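Long-range contact in 11S globulin isoform 1 (Cocos nucifera, PDB 5WPW), which serves as a hexameric seed storage globulin of coconut, a nutrient reservoir built from paired cupin domains and a potential food allergen: residues A[179-184]-A[198-203]. The protein carries 2 engineered substitutions. Numbering follows the deposited sequence.
Sequences ILRGFS and LARKLQ
Three flat polar groups meet where the turn 179-184 packs against helix 196-202 and Gln203. One face of the Arg181 guanidinium carries NH2 of Arg200, displaced toward the rim, with Arg181 NH1 and Arg200 NH2 3.7 Å apart. The Arg200 group receives Arg181 at its edge, the two planes standing 72° apart, while the amide carbon of Gln203 lies over the centre of one Arg200 face. Two like charges so close would be expected to repel; Arg200, its chain bent at chi2 and chi3, spends NH1 on a hydrogen bond to Thr185 OG1.

Gln203 illustrates how one buried side chain can tie a turn to a helix. Extended beyond CG (chi2 175°), it slides alongside the turn and gives NE2 to Leu180 O at 3.2 Å, approaching from above the carbonyl plane. That oxygen also accepts Phe183 N, so two donors grip it. Phe183 O is 2.7 Å from the same NE2. Arg181, with CG anti to its backbone N, crosses Gln203 nearly at a right angle and rests CD 3.7 Å from Gln203 O. Beside it the Leu180 and Leu202 side chains cross obliquely, CD1 of Leu180 4.0 Å from CB of Leu202; Phe192 of the same chain and Tyr393 of a neighbouring subunit also pack on Leu202. The contact joins the lead-in to helix 185-192 to helix 196-202, within the helical extension of the N-terminal cupin domain that this 11S globulin subunit uses at its contact with the neighbouring subunit.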
loop_
_atom_site.group_PDB
_atom_site.type_symbol
_atom_site.label_atom_id
_atom_site.label_comp_id
_atom_site.label_asym_id
_atom_site.label_seq_id
_atom_site.Cartn_x
_atom_site.Cartn_y
_atom_site.Cartn_z
ATOM N N ILE A 179 12.745 -35.160 -5.991
ATOM C CA ILE A 179 12.016 -34.809 -7.208
ATOM C C ILE A 179 12.793 -35.196 -8.453
ATOM O O ILE A 179 12.194 -35.491 -9.495
ATOM C CB ILE A 179 11.696 -33.312 -7.202
ATOM C CG1 ILE A 179 12.968 -32.538 -6.928
ATOM C CG2 ILE A 179 10.668 -33.032 -6.118
ATOM C CD1 ILE A 179 12.965 -31.150 -7.503
ATOM N N LEU A 180 14.127 -35.189 -8.384
ATOM C CA LEU A 180 14.918 -35.577 -9.552
ATOM C C LEU A 180 14.684 -37.034 -9.929
ATOM O O LEU A 180 14.824 -37.399 -11.104
ATOM C CB LEU A 180 16.399 -35.325 -9.300
ATOM C CG LEU A 180 16.772 -33.901 -8.881
ATOM C CD1 LEU A 180 18.285 -33.793 -8.723
ATOM C CD2 LEU A 180 16.230 -32.867 -9.878
ATOM N N ARG A 181 14.322 -37.871 -8.955
ATOM C CA ARG A 181 13.953 -39.257 -9.231
ATOM C C ARG A 181 12.750 -39.350 -10.163
ATOM O O ARG A 181 12.555 -40.379 -10.822
ATOM C CB ARG A 181 13.675 -39.976 -7.905
ATOM C CG ARG A 181 13.302 -41.454 -8.002
ATOM C CD ARG A 181 14.532 -42.328 -8.272
ATOM N NE ARG A 181 14.183 -43.740 -8.426
ATOM C CZ ARG A 181 13.823 -44.297 -9.577
ATOM N NH1 ARG A 181 13.757 -43.556 -10.679
ATOM N NH2 ARG A 181 13.525 -45.590 -9.628
ATOM N N GLY A 182 11.941 -38.290 -10.247
ATOM C CA GLY A 182 10.801 -38.298 -11.141
ATOM C C GLY A 182 11.146 -38.070 -12.596
ATOM O O GLY A 182 10.310 -38.337 -13.468
ATOM N N PHE A 183 12.355 -37.593 -12.873
ATOM C CA PHE A 183 12.792 -37.308 -14.225
ATOM C C PHE A 183 13.480 -38.524 -14.827
ATOM O O PHE A 183 14.079 -39.337 -14.119
ATOM C CB PHE A 183 13.746 -36.121 -14.242
ATOM C CG PHE A 183 13.087 -34.826 -13.930
ATOM C CD1 PHE A 183 11.980 -34.416 -14.644
ATOM C CD2 PHE A 183 13.547 -34.038 -12.889
ATOM C CE1 PHE A 183 11.362 -33.211 -14.347
ATOM C CE2 PHE A 183 12.937 -32.844 -12.593
ATOM C CZ PHE A 183 11.844 -32.430 -13.324
ATOM N N SER A 184 13.382 -38.646 -16.145
ATOM C CA SER A 184 14.121 -39.697 -16.828
ATOM C C SER A 184 15.612 -39.377 -16.814
ATOM O O SER A 184 16.027 -38.216 -16.823
ATOM C CB SER A 184 13.615 -39.865 -18.259
ATOM O OG SER A 184 14.422 -39.140 -19.168
ATOM N N LEU A 198 26.506 -39.760 -13.528
ATOM C CA LEU A 198 26.294 -38.693 -12.562
ATOM C C LEU A 198 24.812 -38.363 -12.403
ATOM O O LEU A 198 24.332 -38.180 -11.276
ATOM C CB LEU A 198 27.083 -37.460 -12.986
ATOM C CG LEU A 198 27.168 -36.337 -11.971
ATOM C CD1 LEU A 198 27.645 -36.874 -10.633
ATOM C CD2 LEU A 198 28.087 -35.238 -12.499
ATOM N N ALA A 199 24.068 -38.284 -13.510
ATOM C CA ALA A 199 22.637 -38.016 -13.404
ATOM C C ALA A 199 21.928 -39.102 -12.603
ATOM O O ALA A 199 21.012 -38.796 -11.830
ATOM C CB ALA A 199 22.020 -37.866 -14.797
ATOM N N ARG A 200 22.361 -40.364 -12.733
ATOM C CA ARG A 200 21.787 -41.427 -11.906
ATOM C C ARG A 200 22.064 -41.205 -10.432
ATOM O O ARG A 200 21.208 -41.506 -9.590
ATOM C CB ARG A 200 22.328 -42.804 -12.305
ATOM C CG ARG A 200 21.704 -43.449 -13.510
ATOM C CD ARG A 200 20.183 -43.308 -13.565
ATOM N NE ARG A 200 19.404 -43.714 -12.391
ATOM C CZ ARG A 200 18.072 -43.800 -12.415
ATOM N NH1 ARG A 200 17.419 -43.492 -13.522
ATOM N NH2 ARG A 200 17.381 -44.141 -11.341
ATOM N N LYS A 201 23.276 -40.748 -10.098
ATOM C CA LYS A 201 23.604 -40.519 -8.695
ATOM C C LYS A 201 22.789 -39.366 -8.108
ATOM O O LYS A 201 22.475 -39.372 -6.911
ATOM C CB LYS A 201 25.105 -40.260 -8.518
ATOM C CG LYS A 201 26.003 -41.452 -8.926
ATOM C CD LYS A 201 27.504 -41.096 -8.939
ATOM C CE LYS A 201 28.099 -40.989 -7.529
ATOM N NZ LYS A 201 28.078 -42.271 -6.758
ATOM N N LEU A 202 22.431 -38.378 -8.921
ATOM C CA LEU A 202 21.586 -37.308 -8.405
ATOM C C LEU A 202 20.225 -37.831 -7.977
ATOM O O LEU A 202 19.618 -37.281 -7.053
ATOM C CB LEU A 202 21.430 -36.203 -9.444
ATOM C CG LEU A 202 22.670 -35.326 -9.559
ATOM C CD1 LEU A 202 22.537 -34.440 -10.766
ATOM C CD2 LEU A 202 22.908 -34.497 -8.294
ATOM N N GLN A 203 19.742 -38.903 -8.610
ATOM C CA GLN A 203 18.441 -39.466 -8.290
ATOM C C GLN A 203 18.427 -40.257 -6.985
ATOM O O GLN A 203 17.342 -40.647 -6.535
ATOM C CB GLN A 203 17.957 -40.329 -9.456
ATOM C CG GLN A 203 17.517 -39.483 -10.644
ATOM C CD GLN A 203 17.145 -40.290 -11.864
ATOM O OE1 GLN A 203 17.950 -41.053 -12.379
ATOM N NE2 GLN A 203 15.936 -40.099 -12.352
#